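Local coordinates for protein ulvan Lyase-PL25 (Pseudoalteromonas sp. PLSV, PDB 5UAM) that degrades ulvan, the sulfated cell-wall polysaccharide of green seaweeds, acting as a polysaccharide lyase with a beta-propeller fold, at residues 128-142 with 153-165. Residues are numbered along the deposited sequence; the frame is centred on the assembly and turned at random.
With PO4 (phosphate ion), chain E.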
# COMPACT_ATOMS: atom_id res chain seq x y z
N ASN A 128 -6.73 22.25 -7.76
CA ASN A 128 -5.80 21.56 -6.86
C ASN A 128 -4.54 22.40 -6.72
O ASN A 128 -3.83 22.62 -7.71
CB ASN A 128 -5.46 20.22 -7.48
CG ASN A 128 -4.49 19.41 -6.66
OD1 ASN A 128 -4.05 19.83 -5.59
ND2 ASN A 128 -4.17 18.21 -7.14
N PRO A 129 -4.23 22.93 -5.53
CA PRO A 129 -3.09 23.84 -5.41
C PRO A 129 -1.75 23.14 -5.28
O PRO A 129 -0.71 23.82 -5.35
CB PRO A 129 -3.40 24.61 -4.13
CG PRO A 129 -4.15 23.65 -3.30
CD PRO A 129 -4.96 22.77 -4.26
N LEU A 130 -1.73 21.82 -5.15
CA LEU A 130 -0.51 21.08 -4.92
C LEU A 130 -0.29 19.99 -5.95
O LEU A 130 0.63 19.18 -5.80
CB LEU A 130 -0.47 20.50 -3.51
CG LEU A 130 -0.39 21.53 -2.39
CD1 LEU A 130 -0.50 20.83 -1.06
CD2 LEU A 130 0.91 22.32 -2.45
N GLY A 131 -1.06 19.99 -7.03
CA GLY A 131 -0.86 18.98 -8.04
C GLY A 131 -1.86 19.12 -9.16
O GLY A 131 -2.59 20.11 -9.26
N ASN A 132 -1.85 18.11 -10.03
CA ASN A 132 -2.83 17.97 -11.09
C ASN A 132 -3.91 16.98 -10.65
O ASN A 132 -3.92 16.49 -9.52
CB ASN A 132 -2.15 17.61 -12.42
CG ASN A 132 -1.49 16.23 -12.42
OD1 ASN A 132 -1.17 15.67 -11.39
ND2 ASN A 132 -1.30 15.68 -13.62
N THR A 133 -4.86 16.71 -11.54
CA THR A 133 -6.01 15.88 -11.21
C THR A 133 -6.18 14.78 -12.25
O THR A 133 -5.48 14.74 -13.27
CB THR A 133 -7.29 16.73 -11.15
OG1 THR A 133 -7.60 17.24 -12.44
CG2 THR A 133 -7.13 17.89 -10.18
N HIS A 134 -7.12 13.88 -11.97
CA HIS A 134 -7.46 12.81 -12.91
C HIS A 134 -8.95 12.53 -12.77
O HIS A 134 -9.75 13.23 -13.40
CB HIS A 134 -6.57 11.60 -12.66
CG HIS A 134 -6.79 10.47 -13.62
ND1 HIS A 134 -6.72 10.62 -14.99
CD2 HIS A 134 -7.11 9.18 -13.39
CE1 HIS A 134 -6.96 9.45 -15.56
NE2 HIS A 134 -7.19 8.56 -14.61
N HIS A 135 -9.36 11.58 -11.93
CA HIS A 135 -10.78 11.45 -11.61
C HIS A 135 -10.94 10.78 -10.26
O HIS A 135 -10.04 10.12 -9.76
CB HIS A 135 -11.58 10.72 -12.68
CG HIS A 135 -11.01 9.41 -13.10
ND1 HIS A 135 -10.84 9.08 -14.43
CD2 HIS A 135 -10.57 8.35 -12.39
CE1 HIS A 135 -10.34 7.86 -14.52
NE2 HIS A 135 -10.16 7.39 -13.29
N GLY A 136 -12.11 10.99 -9.66
CA GLY A 136 -12.44 10.33 -8.42
C GLY A 136 -11.98 11.10 -7.21
O GLY A 136 -10.78 11.15 -6.90
N ALA A 137 -12.94 11.67 -6.49
CA ALA A 137 -12.67 12.39 -5.26
C ALA A 137 -12.32 11.42 -4.15
O ALA A 137 -13.05 10.43 -3.91
CB ALA A 137 -13.90 13.19 -4.86
N ASN A 138 -11.25 11.71 -3.44
CA ASN A 138 -10.85 10.93 -2.28
C ASN A 138 -11.82 11.17 -1.13
O ASN A 138 -12.22 12.30 -0.86
CB ASN A 138 -9.42 11.30 -1.89
CG ASN A 138 -8.65 10.15 -1.26
OD1 ASN A 138 -8.86 8.96 -1.58
ND2 ASN A 138 -7.73 10.50 -0.36
N LYS A 139 -12.18 10.09 -0.44
CA LYS A 139 -13.31 10.08 0.48
C LYS A 139 -12.93 9.42 1.80
O LYS A 139 -11.94 8.70 1.92
CB LYS A 139 -14.51 9.35 -0.12
CG LYS A 139 -15.16 10.11 -1.25
CD LYS A 139 -16.16 9.25 -2.02
CE LYS A 139 -16.84 10.04 -3.11
NZ LYS A 139 -17.82 11.03 -2.52
N HIS A 140 -13.77 9.67 2.80
CA HIS A 140 -13.50 9.21 4.16
C HIS A 140 -14.85 8.87 4.79
O HIS A 140 -15.71 9.75 4.92
CB HIS A 140 -12.80 10.32 4.94
CG HIS A 140 -12.59 10.06 6.39
ND1 HIS A 140 -12.30 11.07 7.29
CD2 HIS A 140 -12.61 8.91 7.12
CE1 HIS A 140 -12.16 10.56 8.49
NE2 HIS A 140 -12.34 9.26 8.42
N ALA A 141 -15.03 7.61 5.14
CA ALA A 141 -16.22 7.14 5.83
C ALA A 141 -15.84 6.70 7.23
O ALA A 141 -14.71 6.31 7.51
CB ALA A 141 -16.85 5.97 5.08
N VAL A 142 -16.82 6.73 8.14
CA VAL A 142 -16.57 6.30 9.51
C VAL A 142 -17.75 5.47 9.99
O VAL A 142 -18.91 5.72 9.62
CB VAL A 142 -16.31 7.51 10.45
CG1 VAL A 142 -17.55 8.34 10.60
CG2 VAL A 142 -15.79 7.02 11.81
N GLU A 153 -21.18 6.34 7.92
CA GLU A 153 -21.52 7.68 7.52
C GLU A 153 -20.33 8.33 6.83
O GLU A 153 -19.17 8.01 7.11
CB GLU A 153 -22.01 8.54 8.69
CG GLU A 153 -20.96 8.77 9.75
CD GLU A 153 -21.51 9.51 10.98
OE1 GLU A 153 -22.75 9.69 11.06
OE2 GLU A 153 -20.70 9.90 11.85
N ASP A 154 -20.65 9.23 5.92
CA ASP A 154 -19.64 9.96 5.19
C ASP A 154 -19.10 11.11 6.03
O ASP A 154 -19.86 11.87 6.65
CB ASP A 154 -20.27 10.52 3.91
CG ASP A 154 -20.87 9.44 3.04
OD1 ASP A 154 -20.22 8.38 2.89
OD2 ASP A 154 -22.00 9.62 2.53
N LEU A 155 -17.79 11.31 6.02
CA LEU A 155 -17.23 12.56 6.54
C LEU A 155 -16.67 13.44 5.45
O LEU A 155 -16.84 14.66 5.48
CB LEU A 155 -16.12 12.29 7.56
CG LEU A 155 -16.51 11.45 8.77
CD1 LEU A 155 -15.35 11.39 9.76
CD2 LEU A 155 -17.76 12.02 9.45
N ASN A 156 -16.14 12.82 4.43
CA ASN A 156 -15.32 13.42 3.40
C ASN A 156 -14.74 14.76 3.82
O ASN A 156 -15.10 15.80 3.26
CB ASN A 156 -16.20 13.52 2.17
CG ASN A 156 -16.81 12.18 1.81
OD1 ASN A 156 -16.21 11.14 2.10
ND2 ASN A 156 -18.00 12.18 1.20
N ASN A 157 -13.85 14.73 4.81
CA ASN A 157 -13.27 15.90 5.45
C ASN A 157 -11.76 16.00 5.19
O ASN A 157 -11.03 16.67 5.94
CB ASN A 157 -13.53 15.87 6.96
CG ASN A 157 -12.92 14.65 7.62
OD1 ASN A 157 -12.43 13.76 6.94
ND2 ASN A 157 -12.97 14.59 8.94
N ILE A 158 -11.30 15.32 4.16
CA ILE A 158 -9.94 15.37 3.65
C ILE A 158 -10.01 15.96 2.26
O ILE A 158 -11.09 16.05 1.66
CB ILE A 158 -9.29 13.98 3.62
CG1 ILE A 158 -10.13 12.99 2.78
CG2 ILE A 158 -9.15 13.45 5.06
CD1 ILE A 158 -9.53 11.62 2.64
N THR A 159 -8.87 16.40 1.73
CA THR A 159 -8.94 16.98 0.40
C THR A 159 -9.43 15.94 -0.61
O THR A 159 -9.05 14.76 -0.53
CB THR A 159 -7.60 17.57 -0.06
OG1 THR A 159 -7.78 18.07 -1.40
CG2 THR A 159 -6.45 16.53 -0.05
N PRO A 160 -10.26 16.32 -1.58
CA PRO A 160 -10.66 15.35 -2.61
C PRO A 160 -9.52 14.98 -3.53
O PRO A 160 -9.61 13.95 -4.23
CB PRO A 160 -11.76 16.08 -3.37
CG PRO A 160 -11.47 17.54 -3.14
CD PRO A 160 -10.96 17.61 -1.74
N PHE A 161 -8.46 15.78 -3.58
CA PHE A 161 -7.34 15.56 -4.50
C PHE A 161 -6.37 14.62 -3.80
O PHE A 161 -5.36 15.02 -3.21
CB PHE A 161 -6.65 16.88 -4.82
CG PHE A 161 -7.57 17.90 -5.38
CD1 PHE A 161 -8.17 17.70 -6.60
CD2 PHE A 161 -7.85 19.06 -4.67
CE1 PHE A 161 -9.05 18.63 -7.12
CE2 PHE A 161 -8.72 19.99 -5.18
CZ PHE A 161 -9.32 19.78 -6.41
N GLY A 162 -6.67 13.33 -3.88
CA GLY A 162 -5.86 12.33 -3.22
C GLY A 162 -5.84 11.00 -3.95
O GLY A 162 -6.83 10.59 -4.56
N THR A 163 -4.69 10.34 -3.92
CA THR A 163 -4.50 8.96 -4.37
C THR A 163 -3.55 8.31 -3.36
O THR A 163 -2.61 8.96 -2.88
CB THR A 163 -3.78 8.85 -5.76
OG1 THR A 163 -4.32 9.76 -6.73
CG2 THR A 163 -3.91 7.44 -6.32
N TYR A 164 -3.74 7.02 -3.10
CA TYR A 164 -2.79 6.19 -2.35
C TYR A 164 -2.80 6.45 -0.84
O TYR A 164 -1.76 6.75 -0.23
CB TYR A 164 -1.37 6.28 -2.91
CG TYR A 164 -1.22 5.88 -4.35
CD1 TYR A 164 -1.60 4.63 -4.79
CD2 TYR A 164 -0.68 6.76 -5.28
CE1 TYR A 164 -1.40 4.26 -6.09
CE2 TYR A 164 -0.49 6.41 -6.57
CZ TYR A 164 -0.86 5.17 -6.98
OH TYR A 164 -0.66 4.80 -8.29
N ASN A 165 -3.96 6.25 -0.22
CA ASN A 165 -4.14 6.53 1.19
C ASN A 165 -3.39 5.55 2.08
O ASN A 165 -3.50 4.33 1.93
CB ASN A 165 -5.61 6.41 1.56
CG ASN A 165 -6.45 7.40 0.86
OD1 ASN A 165 -6.15 8.59 0.85
ND2 ASN A 165 -7.56 6.94 0.29
P PO4 E . -0.95 6.36 -11.22
O1 PO4 E . -0.64 6.56 -12.69
O2 PO4 E . 0.20 6.75 -10.39
O3 PO4 E . -1.23 4.89 -11.07
O4 PO4 E . -2.16 7.23 -10.87
O HOH W 1 -7.20 13.13 0.61
O HOH W 2 -13.03 13.98 1.23
O HOH W 3 -19.50 10.09 -0.41
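Asn138 and Asn165 come from opposite directions and pair edge to edge, their amide planes 18° apart. Asn138 ND2 gives a straight bond to Asn165 OD1 (2.8 Å) and Asn165 ND2 returns one to Asn138 OD1 (3.0 Å), each on an in-plane lone pair; only a side chain carrying both donor and acceptor can close such a pair. A water accepts from Asn138 ND2 and donates to Thr159 O, while Asn138 N binds Pro160 O. Gly162 passes so close to this amide that a side chain would collide with it. Further along, the His140 ring, its CG anti to the backbone N (chi1 174°), directs ND1 at Asn157 OD1 (2.7 Å) and takes Leu155 CD1 over one face; NE2 reaches His113. Strands 139-143 and 152-154 form the outer hairpin of a four-stranded antiparallel propeller blade, and the chain then crosses through Tyr164, probably the proton acceptor of the lyase reaction, into the next blade. At the other end, Asn128 lays its amide flat on Phe161, the planes 4° apart, with CB 3.6 Å above the ring centre; an alanine here would probably uncover part of that face and leave Leu130 N without its Asx-turn acceptor. On the hairpin face of Lys139 and exposed Asp154 the contact is looser: a water accepts from both Lys139 NZ and Asn156 ND2, although Asn156 OD1 still receives His140 N (2.9 Å).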